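Local coordinates for protein bifunctional autolysin (Staphylococcus aureus subsp. aureus Mu50, PDB 6FXO) that probably cleaves the glycan strands of cell-wall peptidoglycan as an N-acetylglucosaminidase of glycoside hydrolase family 73, at residues 45-51 with 196-200; 59-63 with 217-221; 103-109 with 183-189; 193-197 with 239-243. One frame throughout, in Å; residues are numbered along the deposited sequence.

Interaction 1: residues 45-51 with 196-200; sequences VKHAMDT and YKMRW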
loop_
_atom_site.group_PDB
_atom_site.type_symbol
_atom_site.label_atom_id
_atom_site.label_comp_id
_atom_site.label_asym_id
_atom_site.label_seq_id
_atom_site.Cartn_x
_atom_site.Cartn_y
_atom_site.Cartn_z
ATOM N N VAL A 45 15.173 -13.932 -7.204
ATOM C CA VAL A 45 15.107 -12.481 -7.244
ATOM C C VAL A 45 14.860 -11.973 -8.653
ATOM O O VAL A 45 14.112 -11.027 -8.833
ATOM C CB VAL A 45 16.422 -11.914 -6.653
ATOM C CG1 VAL A 45 16.400 -10.390 -6.624
ATOM C CG2 VAL A 45 16.664 -12.475 -5.258
ATOM N N LYS A 46 15.504 -12.608 -9.644
ATOM C CA LYS A 46 15.406 -12.284 -11.058
ATOM C C LYS A 46 13.967 -12.508 -11.572
ATOM O O LYS A 46 13.521 -11.810 -12.476
ATOM C CB LYS A 46 16.487 -13.115 -11.810
ATOM C CG LYS A 46 16.238 -13.632 -13.233
ATOM C CD LYS A 46 17.344 -14.684 -13.589
ATOM C CE LYS A 46 17.327 -15.267 -14.996
ATOM N NZ LYS A 46 18.341 -16.370 -15.194
ATOM N N HIS A 47 13.246 -13.459 -10.958
ATOM C CA HIS A 47 11.854 -13.806 -11.329
ATOM C C HIS A 47 10.801 -12.928 -10.654
ATOM O O HIS A 47 9.783 -12.594 -11.227
ATOM C CB HIS A 47 11.589 -15.302 -11.029
ATOM C CG HIS A 47 10.200 -15.793 -11.289
ATOM N ND1 HIS A 47 9.337 -16.097 -10.258
ATOM C CD2 HIS A 47 9.598 -16.205 -12.430
ATOM C CE1 HIS A 47 8.256 -16.689 -10.762
ATOM N NE2 HIS A 47 8.393 -16.769 -12.077
ATOM N N ALA A 48 11.050 -12.615 -9.422
ATOM C CA ALA A 48 10.186 -11.799 -8.619
ATOM C C ALA A 48 10.274 -10.310 -9.030
ATOM O O ALA A 48 9.349 -9.542 -8.769
ATOM C CB ALA A 48 10.560 -11.963 -7.179
ATOM N N MET A 49 11.380 -9.964 -9.700
ATOM C CA MET A 49 11.714 -8.607 -10.189
ATOM C C MET A 49 11.429 -8.334 -11.669
ATOM O O MET A 49 11.314 -7.182 -12.124
ATOM C CB MET A 49 13.224 -8.394 -9.999
ATOM C CG MET A 49 13.614 -7.904 -8.663
ATOM S SD MET A 49 15.428 -7.816 -8.577
ATOM C CE MET A 49 15.777 -6.874 -9.945
ATOM N N ASP A 50 11.316 -9.390 -12.402
ATOM C CA ASP A 50 11.070 -9.338 -13.824
ATOM C C ASP A 50 9.799 -8.675 -14.151
ATOM O O ASP A 50 8.806 -9.326 -14.364
ATOM C CB ASP A 50 11.182 -10.762 -14.400
ATOM C CG ASP A 50 11.009 -10.842 -15.900
ATOM O OD1 ASP A 50 11.845 -10.269 -16.623
ATOM O OD2 ASP A 50 10.078 -11.534 -16.349
ATOM N N THR A 51 9.835 -7.362 -14.250
ATOM C CA THR A 51 8.580 -6.661 -14.566
ATOM C C THR A 51 7.942 -7.146 -15.851
ATOM O O THR A 51 6.742 -6.967 -16.019
ATOM C CB THR A 51 8.769 -5.178 -14.798
ATOM O OG1 THR A 51 9.441 -5.026 -16.037
ATOM C CG2 THR A 51 9.528 -4.497 -13.708
ATOM N N TYR A 196 6.323 -1.763 -6.569
ATOM C CA TYR A 196 7.547 -2.254 -7.067
ATOM C C TYR A 196 8.696 -1.278 -6.609
ATOM O O TYR A 196 9.733 -1.736 -6.143
ATOM C CB TYR A 196 7.510 -2.316 -8.598
ATOM C CG TYR A 196 8.658 -3.061 -9.233
ATOM C CD1 TYR A 196 9.868 -2.422 -9.523
ATOM C CD2 TYR A 196 8.544 -4.406 -9.553
ATOM C CE1 TYR A 196 10.934 -3.118 -10.110
ATOM C CE2 TYR A 196 9.590 -5.102 -10.136
ATOM C CZ TYR A 196 10.780 -4.455 -10.414
ATOM O OH TYR A 196 11.783 -5.161 -10.999
ATOM N N LYS A 197 8.489 0.045 -6.727
ATOM C CA LYS A 197 9.496 0.986 -6.328
ATOM C C LYS A 197 9.719 0.835 -4.831
ATOM O O LYS A 197 10.862 0.996 -4.371
ATOM C CB LYS A 197 9.113 2.432 -6.695
ATOM C CG LYS A 197 9.214 2.766 -8.223
ATOM C CD LYS A 197 8.404 4.070 -8.541
ATOM C CE LYS A 197 8.576 4.780 -9.902
ATOM N NZ LYS A 197 7.570 5.903 -10.171
ATOM N N MET A 198 8.647 0.503 -4.081
ATOM C CA MET A 198 8.844 0.354 -2.626
ATOM C C MET A 198 9.701 -0.845 -2.255
ATOM O O MET A 198 10.376 -0.787 -1.233
ATOM C CB MET A 198 7.541 0.322 -1.811
ATOM C CG MET A 198 6.616 1.422 -2.120
ATOM S SD MET A 198 5.063 1.214 -1.255
ATOM C CE MET A 198 4.247 2.683 -1.720
ATOM N N ARG A 199 9.670 -1.875 -3.094
ATOM C CA ARG A 199 10.426 -3.070 -2.875
ATOM C C ARG A 199 11.839 -3.066 -3.418
ATOM O O ARG A 199 12.751 -3.344 -2.643
ATOM C CB ARG A 199 9.707 -4.346 -3.418
ATOM C CG ARG A 199 10.514 -5.703 -3.212
ATOM C CD ARG A 199 10.822 -5.996 -1.697
ATOM N NE ARG A 199 11.652 -7.174 -1.509
ATOM C CZ ARG A 199 12.923 -7.285 -1.845
ATOM N NH1 ARG A 199 13.562 -6.247 -2.401
ATOM N NH2 ARG A 199 13.561 -8.427 -1.651
ATOM N N TRP A 200 11.982 -2.798 -4.747
ATOM C CA TRP A 200 13.233 -2.741 -5.479
ATOM C C TRP A 200 13.887 -1.359 -5.667
ATOM O O TRP A 200 15.074 -1.291 -5.989
ATOM C CB TRP A 200 12.960 -3.430 -6.813
ATOM C CG TRP A 200 12.124 -4.665 -6.619
ATOM C CD1 TRP A 200 10.792 -4.803 -6.852
ATOM C CD2 TRP A 200 12.568 -5.913 -6.077
ATOM N NE1 TRP A 200 10.378 -6.069 -6.484
ATOM C CE2 TRP A 200 11.447 -6.768 -6.014
ATOM C CE3 TRP A 200 13.804 -6.389 -5.641
ATOM C CZ2 TRP A 200 11.527 -8.073 -5.529
ATOM C CZ3 TRP A 200 13.883 -7.685 -5.161
ATOM C CH2 TRP A 200 12.754 -8.510 -5.111
#
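A buried aromatic contact joins the C-terminal turn of helix 42-49 to the short helix 195-200, with Met49 lying on Trp200 and the Tyr196 hydroxyl meeting the Met49 carbonyl. The two short helical segments run nearly antiparallel, their axes at 160°, yet stay 12.4 Å apart, so the indole and phenol rings have to bridge the gap. Met49 CG sits over the six-membered ring of Trp200, 3.3 Å from its centroid and only 9° off the ring normal, a CH-pi contact made almost straight down onto the face. Met49 SD stands obliquely to the same ring, 4.1 Å from the centroid. Together these make a Met-aromatic contact. The opposite face of the indole is taken by CG of Arg199, the preceding residue, so the ring is held between a methionine and an arginine chain. Around it, Val45 CG1 approaches CZ3 of Trp200 at 4.0 Å and Ala48 CB lies close to CZ2. The Tyr196 ring carries Trp200 CD1 over the centre of one face. Its CG is anti to the backbone N (chi1 -169°), which sends the phenol across to the helix end, where its OH donates to Met49 O from the ring edge. The separation of Tyr196 OH and Met49 O is modelled at 2.4 Å, so short that its exact value is doubtful. Thr51 CG2 crosses the tyrosine at about a right angle, 3.5 Å from Tyr196 CZ, while the threonine hydroxyl turns to the carbonyl of Pro241. Val17 and Gln21 of helix 14-22 also border this packing, touching Met49 and Trp200 respectively.

Interaction 2: residues 59-63 with 217-221; sequences ALKYQ and ANINA
The backbones come close where the 3-10 turn of residues 60-63 rides on helix 216-231: CA of Tyr62 lies 4.8 Å from CA of Ala221. The turn belongs to the loop after helix 51-56, and the long helix it packs on lies largely in the family 73 region. At this approach the helix presents Ala217 and Ala221, one turn apart, whose methyl groups both point at the 3-10 segment. Ala221 CB is pressed against the backbone itself, 3.5 Å from Gln63 N and 3.6 Å from Ala59 O, with Tyr62 CB alongside. The tyrosine ring then leads off elsewhere, and its hydroxyl is bonded to the backbone N of Gly235. Gln63 carries the polar part of the contact. Its CG is set between the backbone N and the carbonyl carbon (chi1 64°), and the chain beyond is extended, running side by side with Asn218. Gln63 NE2 spends its two hydrogens on two carbonyls, both close to the amide plane: Asn218 OD1 across the contact and Leu60 O within the turn, each at 3.0 Å. Leu60 O also accepts from Gln63 N, the two donors coming from opposite faces of its plane. Such doubled bonding should fix the rotation of the buried amide. Asn218 is itself placed by Asp215, whose OD1 takes up ND2, and Leu54 of helix 51-56 packs against Leu60, Gln63 and Asn218. The amide planes of Gln63 and Asn218 stand 71° apart, and NE2 meets Asn218 OD1 in that oxygen's carbonyl plane with an N-H...O angle of 166°.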
loop_
_atom_site.group_PDB
_atom_site.type_symbol
_atom_site.label_atom_id
_atom_site.label_comp_id
_atom_site.label_asym_id
_atom_site.label_seq_id
_atom_site.Cartn_x
_atom_site.Cartn_y
_atom_site.Cartn_z
ATOM N N ALA A 59 -3.327 -9.648 -11.774
ATOM C CA ALA A 59 -3.286 -9.282 -10.382
ATOM C C ALA A 59 -1.900 -8.661 -10.137
ATOM O O ALA A 59 -1.822 -7.585 -9.526
ATOM C CB ALA A 59 -3.482 -10.489 -9.429
ATOM N N LEU A 60 -0.849 -9.326 -10.672
ATOM C CA LEU A 60 0.524 -8.815 -10.502
ATOM C C LEU A 60 0.789 -7.373 -11.045
ATOM O O LEU A 60 1.571 -6.676 -10.422
ATOM C CB LEU A 60 1.636 -9.782 -11.022
ATOM C CG LEU A 60 1.653 -11.309 -10.641
ATOM C CD1 LEU A 60 2.976 -11.907 -11.088
ATOM C CD2 LEU A 60 1.562 -11.595 -9.178
ATOM N N LYS A 61 0.116 -6.913 -12.137
ATOM C CA LYS A 61 0.421 -5.553 -12.575
ATOM C C LYS A 61 0.051 -4.483 -11.525
ATOM O O LYS A 61 0.489 -3.377 -11.657
ATOM C CB LYS A 61 -0.203 -5.171 -13.947
ATOM C CG LYS A 61 -1.740 -5.355 -14.097
ATOM C CD LYS A 61 -2.199 -5.135 -15.579
ATOM C CE LYS A 61 -3.708 -5.192 -15.813
ATOM N NZ LYS A 61 -4.125 -5.015 -17.256
ATOM N N TYR A 62 -0.723 -4.834 -10.454
ATOM C CA TYR A 62 -1.049 -3.799 -9.504
ATOM C C TYR A 62 0.108 -3.217 -8.737
ATOM O O TYR A 62 -0.086 -2.191 -8.094
ATOM C CB TYR A 62 -2.395 -4.065 -8.721
ATOM C CG TYR A 62 -3.658 -3.801 -9.544
ATOM C CD1 TYR A 62 -4.047 -4.672 -10.555
ATOM C CD2 TYR A 62 -4.414 -2.641 -9.366
ATOM C CE1 TYR A 62 -5.131 -4.401 -11.371
ATOM C CE2 TYR A 62 -5.546 -2.351 -10.186
ATOM C CZ TYR A 62 -5.883 -3.234 -11.162
ATOM O OH TYR A 62 -7.039 -3.015 -11.878
ATOM N N GLN A 63 1.335 -3.882 -8.798
ATOM C CA GLN A 63 2.500 -3.379 -8.097
ATOM C C GLN A 63 2.993 -2.123 -8.811
ATOM O O GLN A 63 3.790 -1.384 -8.265
ATOM C CB GLN A 63 3.630 -4.422 -7.944
ATOM C CG GLN A 63 4.302 -4.959 -9.203
ATOM C CD GLN A 63 4.941 -6.266 -8.761
ATOM O OE1 GLN A 63 6.071 -6.266 -8.120
ATOM N NE2 GLN A 63 4.193 -7.418 -9.083
ATOM N N ALA A 217 5.966 -7.197 -3.161
ATOM C CA ALA A 217 5.139 -6.313 -3.992
ATOM C C ALA A 217 4.083 -7.195 -4.645
ATOM O O ALA A 217 2.976 -6.701 -4.960
ATOM C CB ALA A 217 5.955 -5.509 -5.080
ATOM N N ASN A 218 4.454 -8.448 -4.927
ATOM C CA ASN A 218 3.478 -9.367 -5.542
ATOM C C ASN A 218 2.311 -9.696 -4.564
ATOM O O ASN A 218 1.149 -9.753 -4.964
ATOM C CB ASN A 218 4.087 -10.727 -5.971
ATOM C CG ASN A 218 5.256 -10.674 -6.902
ATOM O OD1 ASN A 218 5.235 -9.899 -7.864
ATOM N ND2 ASN A 218 6.270 -11.549 -6.757
ATOM N N ILE A 219 2.631 -9.878 -3.295
ATOM C CA ILE A 219 1.564 -10.190 -2.371
ATOM C C ILE A 219 0.659 -9.002 -2.232
ATOM O O ILE A 219 -0.553 -9.161 -2.359
ATOM C CB ILE A 219 2.159 -10.636 -1.020
ATOM C CG1 ILE A 219 2.664 -12.066 -1.112
ATOM C CG2 ILE A 219 1.181 -10.459 0.149
ATOM C CD1 ILE A 219 3.452 -12.311 0.134
ATOM N N ASN A 220 1.286 -7.779 -2.012
ATOM C CA ASN A 220 0.511 -6.606 -1.866
ATOM C C ASN A 220 -0.246 -6.281 -3.179
ATOM O O ASN A 220 -1.339 -5.702 -3.109
ATOM C CB ASN A 220 1.374 -5.506 -1.295
ATOM C CG ASN A 220 1.770 -5.886 0.144
ATOM O OD1 ASN A 220 0.907 -5.752 1.007
ATOM N ND2 ASN A 220 3.025 -6.378 0.504
ATOM N N ALA A 221 0.286 -6.660 -4.347
ATOM C CA ALA A 221 -0.440 -6.352 -5.498
ATOM C C ALA A 221 -1.719 -7.208 -5.488
ATOM O O ALA A 221 -2.778 -6.691 -5.913
ATOM C CB ALA A 221 0.315 -6.538 -6.785
#

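Interaction 3: residues 103-109 with 183-189; sequences GINEVYL and IGNSYVK
The phenol ring of Tyr108 is met obliquely, neither squarely over a face nor at an edge, by two methyl groups of the 183-189 loop: Ile183 CG2 comes to 3.7 Å from Tyr108 CE2, and Val188 CG2 to 3.8 Å from the hydroxyl oxygen. The tyrosine stands in the first turn of helix 106-116, an N-capped helix in the family 73 domain, which belongs to the lysozyme clan. With CG anti to the backbone N (chi1 -179°), its ring reaches out to the loop, sliding past Val188 in the opposite direction, while Met198 and His112 also border it. Asn105 fixes the start of this helix. Its OD1 accepts from Tyr108 N at 3.1 Å and more weakly from Val107 N, and its ND2 is held in turn by the hydroxyl of Tyr228. One residue earlier, Ile104 enters the loop with its CD1, which rests 3.8 Å from Val188 CG1 and equally near the aliphatic CD of Lys189. Leu109 adds CD1 against Ile183 CB at 3.9 Å. This apolar patch continues into helix 92-102, where Phe95 and Ala98 back Leu109. Gly184, which has positive phi, lies near Ile104 on the loop side. Exposure increases towards Lys189, whose chain bends at its second and third torsions as it passes Ile104. Its amino group thereby reaches the carbonyl of Gly103, the first residue beyond helix 92-102: Lys189 NZ donates a hydrogen bond to Gly103 O at 2.8 Å, in the carbonyl plane, at a C=O...N angle of 149°.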
loop_
_atom_site.group_PDB
_atom_site.type_symbol
_atom_site.label_atom_id
_atom_site.label_comp_id
_atom_site.label_asym_id
_atom_site.label_seq_id
_atom_site.Cartn_x
_atom_site.Cartn_y
_atom_site.Cartn_z
ATOM N N GLY A 103 -3.581 13.832 -2.319
ATOM C CA GLY A 103 -3.101 13.304 -3.595
ATOM C C GLY A 103 -2.494 11.943 -3.345
ATOM O O GLY A 103 -1.283 11.727 -3.411
ATOM N N ILE A 104 -3.372 11.021 -3.066
ATOM C CA ILE A 104 -2.998 9.629 -2.774
ATOM C C ILE A 104 -4.089 8.720 -3.252
ATOM O O ILE A 104 -5.258 8.996 -2.992
ATOM C CB ILE A 104 -2.860 9.490 -1.215
ATOM C CG1 ILE A 104 -1.650 10.267 -0.667
ATOM C CG2 ILE A 104 -2.836 8.022 -0.760
ATOM C CD1 ILE A 104 -0.291 9.712 -1.065
ATOM N N ASN A 105 -3.728 7.615 -3.840
ATOM C CA ASN A 105 -4.716 6.634 -4.364
ATOM C C ASN A 105 -5.615 6.209 -3.195
ATOM O O ASN A 105 -5.130 5.883 -2.115
ATOM C CB ASN A 105 -3.991 5.410 -5.019
ATOM C CG ASN A 105 -4.898 4.340 -5.528
ATOM O OD1 ASN A 105 -5.418 3.605 -4.661
ATOM N ND2 ASN A 105 -5.149 4.148 -6.899
ATOM N N GLU A 106 -6.961 6.177 -3.494
ATOM C CA GLU A 106 -7.982 5.812 -2.541
ATOM C C GLU A 106 -7.970 4.445 -2.059
ATOM O O GLU A 106 -8.224 4.246 -0.878
ATOM C CB GLU A 106 -9.428 6.174 -3.039
ATOM C CG GLU A 106 -9.577 6.486 -4.517
ATOM C CD GLU A 106 -9.506 7.980 -4.827
ATOM O OE1 GLU A 106 -10.556 8.652 -4.799
ATOM O OE2 GLU A 106 -8.389 8.451 -5.102
ATOM N N VAL A 107 -7.720 3.477 -2.959
ATOM C CA VAL A 107 -7.699 2.102 -2.466
ATOM C C VAL A 107 -6.512 1.882 -1.499
ATOM O O VAL A 107 -6.635 1.101 -0.595
ATOM C CB VAL A 107 -7.762 1.015 -3.561
ATOM C CG1 VAL A 107 -8.894 1.308 -4.538
ATOM C CG2 VAL A 107 -6.426 0.885 -4.281
ATOM N N TYR A 108 -5.399 2.603 -1.703
ATOM C CA TYR A 108 -4.259 2.465 -0.858
ATOM C C TYR A 108 -4.573 2.969 0.498
ATOM O O TYR A 108 -4.069 2.423 1.499
ATOM C CB TYR A 108 -3.051 3.206 -1.441
ATOM C CG TYR A 108 -1.770 3.105 -0.632
ATOM C CD1 TYR A 108 -0.942 1.990 -0.734
ATOM C CD2 TYR A 108 -1.376 4.131 0.205
ATOM C CE1 TYR A 108 0.237 1.913 -0.028
ATOM C CE2 TYR A 108 -0.186 4.060 0.921
ATOM C CZ TYR A 108 0.620 2.948 0.801
ATOM O OH TYR A 108 1.803 2.852 1.504
ATOM N N LEU A 109 -5.422 4.024 0.540
ATOM C CA LEU A 109 -5.771 4.569 1.838
ATOM C C LEU A 109 -6.753 3.682 2.603
ATOM O O LEU A 109 -6.583 3.515 3.811
ATOM C CB LEU A 109 -6.382 5.943 1.660
ATOM C CG LEU A 109 -6.224 6.950 2.753
ATOM C CD1 LEU A 109 -4.788 7.417 2.806
ATOM C CD2 LEU A 109 -7.127 8.167 2.413
ATOM N N ILE A 183 -0.371 8.662 6.107
ATOM C CA ILE A 183 -0.141 7.598 5.128
ATOM C C ILE A 183 0.528 8.022 3.821
ATOM O O ILE A 183 0.079 8.945 3.129
ATOM C CB ILE A 183 -1.480 6.887 4.865
ATOM C CG1 ILE A 183 -2.200 6.627 6.202
ATOM C CG2 ILE A 183 -1.261 5.601 4.058
ATOM C CD1 ILE A 183 -1.342 5.971 7.310
ATOM N N GLY A 184 1.599 7.304 3.487
ATOM C CA GLY A 184 2.364 7.559 2.286
ATOM C C GLY A 184 3.386 8.679 2.337
ATOM O O GLY A 184 3.999 8.942 1.309
ATOM N N ASN A 185 3.618 9.352 3.496
ATOM C CA ASN A 185 4.622 10.421 3.442
ATOM C C ASN A 185 5.980 9.841 3.253
ATOM O O ASN A 185 6.746 10.248 2.382
ATOM C CB ASN A 185 4.677 11.233 4.726
ATOM C CG ASN A 185 3.478 12.068 5.000
ATOM O OD1 ASN A 185 3.361 13.184 4.486
ATOM N ND2 ASN A 185 2.561 11.619 5.828
ATOM N N SER A 186 6.260 8.865 4.092
ATOM C CA SER A 186 7.522 8.156 4.096
ATOM C C SER A 186 7.814 7.293 2.906
ATOM O O SER A 186 8.983 7.003 2.646
ATOM C CB SER A 186 7.679 7.340 5.378
ATOM O OG SER A 186 8.810 7.787 6.109
ATOM N N TYR A 187 6.784 6.860 2.175
ATOM C CA TYR A 187 7.164 6.039 1.054
ATOM C C TYR A 187 6.677 6.564 -0.260
ATOM O O TYR A 187 7.476 6.837 -1.154
ATOM C CB TYR A 187 6.757 4.571 1.315
ATOM C CG TYR A 187 7.821 3.795 2.069
ATOM C CD1 TYR A 187 7.803 3.706 3.457
ATOM C CD2 TYR A 187 8.852 3.166 1.399
ATOM C CE1 TYR A 187 8.788 3.015 4.149
ATOM C CE2 TYR A 187 9.847 2.474 2.078
ATOM C CZ TYR A 187 9.811 2.397 3.454
ATOM O OH TYR A 187 10.800 1.703 4.110
ATOM N N VAL A 188 5.371 6.739 -0.363
ATOM C CA VAL A 188 4.744 7.240 -1.573
ATOM C C VAL A 188 5.195 8.656 -1.941
ATOM O O VAL A 188 5.293 8.963 -3.124
ATOM C CB VAL A 188 3.205 7.110 -1.323
ATOM C CG1 VAL A 188 2.383 7.488 -2.554
ATOM C CG2 VAL A 188 2.860 5.691 -0.870
ATOM N N LYS A 189 5.478 9.512 -0.935
ATOM C CA LYS A 189 5.932 10.871 -1.174
ATOM C C LYS A 189 7.414 11.165 -1.331
ATOM O O LYS A 189 7.802 12.283 -1.667
ATOM C CB LYS A 189 5.173 11.875 -0.255
ATOM C CG LYS A 189 3.605 11.774 -0.283
ATOM C CD LYS A 189 2.925 11.649 -1.674
ATOM C CE LYS A 189 2.216 12.910 -2.160
ATOM N NZ LYS A 189 1.360 12.706 -3.390
#

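Interaction 4: residues 193-197 with 239-243; sequences NTLYK and DIPQY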
loop_
_atom_site.group_PDB
_atom_site.type_symbol
_atom_site.label_atom_id
_atom_site.label_comp_id
_atom_site.label_asym_id
_atom_site.label_seq_id
_atom_site.Cartn_x
_atom_site.Cartn_y
_atom_site.Cartn_z
ATOM N N ASN A 193 6.418 5.460 -5.393
ATOM C CA ASN A 193 4.974 5.420 -5.623
ATOM C C ASN A 193 4.250 4.189 -6.130
ATOM O O ASN A 193 3.095 4.311 -6.506
ATOM C CB ASN A 193 4.475 6.635 -6.396
ATOM C CG ASN A 193 5.319 7.137 -7.520
ATOM O OD1 ASN A 193 5.706 6.388 -8.416
ATOM N ND2 ASN A 193 5.520 8.449 -7.647
ATOM N N THR A 194 4.908 3.053 -6.220
ATOM C CA THR A 194 4.229 1.861 -6.687
ATOM C C THR A 194 4.803 0.816 -5.820
ATOM O O THR A 194 5.939 0.985 -5.376
ATOM C CB THR A 194 4.611 1.486 -8.102
ATOM O OG1 THR A 194 6.044 1.508 -8.178
ATOM C CG2 THR A 194 3.974 2.360 -9.119
ATOM N N LEU A 195 4.083 -0.270 -5.622
ATOM C CA LEU A 195 4.657 -1.311 -4.761
ATOM C C LEU A 195 6.048 -1.862 -5.296
ATOM O O LEU A 195 6.807 -2.354 -4.529
ATOM C CB LEU A 195 3.687 -2.515 -4.510
ATOM C CG LEU A 195 2.199 -2.190 -4.119
ATOM C CD1 LEU A 195 1.297 -3.309 -4.414
ATOM C CD2 LEU A 195 2.059 -1.748 -2.679
ATOM N N TYR A 196 6.323 -1.763 -6.569
ATOM C CA TYR A 196 7.547 -2.254 -7.067
ATOM C C TYR A 196 8.696 -1.278 -6.609
ATOM O O TYR A 196 9.733 -1.736 -6.143
ATOM C CB TYR A 196 7.510 -2.316 -8.598
ATOM C CG TYR A 196 8.658 -3.061 -9.233
ATOM C CD1 TYR A 196 9.868 -2.422 -9.523
ATOM C CD2 TYR A 196 8.544 -4.406 -9.553
ATOM C CE1 TYR A 196 10.934 -3.118 -10.110
ATOM C CE2 TYR A 196 9.590 -5.102 -10.136
ATOM C CZ TYR A 196 10.780 -4.455 -10.414
ATOM O OH TYR A 196 11.783 -5.161 -10.999
ATOM N N LYS A 197 8.489 0.045 -6.727
ATOM C CA LYS A 197 9.496 0.986 -6.328
ATOM C C LYS A 197 9.719 0.835 -4.831
ATOM O O LYS A 197 10.862 0.996 -4.371
ATOM C CB LYS A 197 9.113 2.432 -6.695
ATOM C CG LYS A 197 9.214 2.766 -8.223
ATOM C CD LYS A 197 8.404 4.070 -8.541
ATOM C CE LYS A 197 8.576 4.780 -9.902
ATOM N NZ LYS A 197 7.570 5.903 -10.171
ATOM N N ASP A 239 2.878 2.408 -13.802
ATOM C CA ASP A 239 4.279 2.812 -14.059
ATOM C C ASP A 239 5.153 1.596 -13.955
ATOM O O ASP A 239 5.389 1.123 -12.857
ATOM C CB ASP A 239 4.684 3.783 -12.925
ATOM C CG ASP A 239 5.935 4.635 -13.089
ATOM O OD1 ASP A 239 6.911 4.153 -13.708
ATOM O OD2 ASP A 239 5.987 5.731 -12.485
ATOM N N ILE A 240 5.637 1.113 -15.096
ATOM C CA ILE A 240 6.467 -0.031 -15.256
ATOM C C ILE A 240 7.952 0.204 -15.627
ATOM O O ILE A 240 8.273 0.758 -16.676
ATOM C CB ILE A 240 5.745 -0.937 -16.305
ATOM C CG1 ILE A 240 4.251 -1.165 -15.912
ATOM C CG2 ILE A 240 6.456 -2.274 -16.476
ATOM C CD1 ILE A 240 3.415 -1.876 -17.005
ATOM N N PRO A 241 8.855 -0.134 -14.719
ATOM C CA PRO A 241 10.292 0.028 -15.001
ATOM C C PRO A 241 10.702 -0.872 -16.161
ATOM O O PRO A 241 10.162 -1.976 -16.229
ATOM C CB PRO A 241 10.972 -0.458 -13.714
ATOM C CG PRO A 241 9.921 -0.304 -12.638
ATOM C CD PRO A 241 8.622 -0.630 -13.340
ATOM N N GLN A 242 11.634 -0.484 -17.050
ATOM C CA GLN A 242 11.941 -1.446 -18.105
ATOM C C GLN A 242 13.432 -1.718 -18.110
ATOM O O GLN A 242 14.224 -0.799 -17.910
ATOM C CB GLN A 242 11.512 -0.941 -19.493
ATOM C CG GLN A 242 10.009 -0.874 -19.745
ATOM C CD GLN A 242 9.690 -1.108 -21.207
ATOM O OE1 GLN A 242 9.925 -0.256 -22.065
ATOM N NE2 GLN A 242 9.076 -2.247 -21.514
ATOM N N TYR A 243 13.811 -2.981 -18.325
ATOM C CA TYR A 243 15.227 -3.330 -18.356
ATOM C C TYR A 243 15.508 -3.921 -19.730
ATOM O O TYR A 243 14.681 -4.687 -20.225
ATOM C CB TYR A 243 15.558 -4.389 -17.269
ATOM C CG TYR A 243 15.095 -4.100 -15.846
ATOM C CD1 TYR A 243 15.793 -3.230 -15.028
ATOM C CD2 TYR A 243 13.975 -4.731 -15.320
ATOM C CE1 TYR A 243 15.396 -2.992 -13.722
ATOM C CE2 TYR A 243 13.565 -4.504 -14.003
ATOM C CZ TYR A 243 14.279 -3.642 -13.216
ATOM O OH TYR A 243 13.875 -3.493 -11.926
HETATM O O HOH W 1 6.749 0.707 -10.516
#
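Lys197 and Asp239 form a salt bridge, NZ to OD2 at 2.8 Å, while two tyrosines join hydroxyls further along the contact. This is where the capped N-terminus of helix 195-200 docks on strand 237-242, which pairs in parallel with strand 4-9. The lysine and aspartate side chains cross at about a right angle, and NZ meets OD2 from above the carboxylate plane, 55° out of it. The extended chain of Lys197 also brings NZ to Asn193 OD1, a hydrogen bond of 2.6 Å. At the other end, Tyr243 OH donates to Tyr196 OH, also at 2.8 Å. The tyrosines come from opposite directions, each hydroxyl lying at the edge of the other's ring, in its plane. Tyr196 OH is also bonded to Met49 O. Between the two polar pairs Pro241 packs its CG 3.8 Å from Tyr196 CD1. In the next shell, Arg66 makes a second salt bridge to Asp239 OD2, so two positive charges probably favour the ionised carboxylate. Thr194 is the N-cap: its OG1, turned back toward its own helix (chi1 49°), accepts from Lys197 N at an N-H...O angle of 165°. Thr194 OG1 also lies 2.6 Å from the oxygen of a water molecule, which donates to Asp239 O, 2.7 Å away.

In the fold
Interactions 1, 2 and 4 touch one another, their centres 8 to 11 Å apart; interaction 3 lies nearer the middle of the chain, its centre about 15 to 20 Å from theirs. Helix 195-200 serves both interactions 1 and 4, with Tyr196 common to them; Tyr196 N also probably bonds to Gln63 O, linking both to interaction 2. Within this buried cluster the chemistry changes from place to place: sulfur and indole in interaction 1, an amide against alanines in interaction 2, charges and a bridging water in interaction 4. Interaction 3, partly buried, is mostly apolar with an exposed lysine at its border. Met198 CE ties it back to helix 195-200, packing 3.4 Å from Val188 CG2.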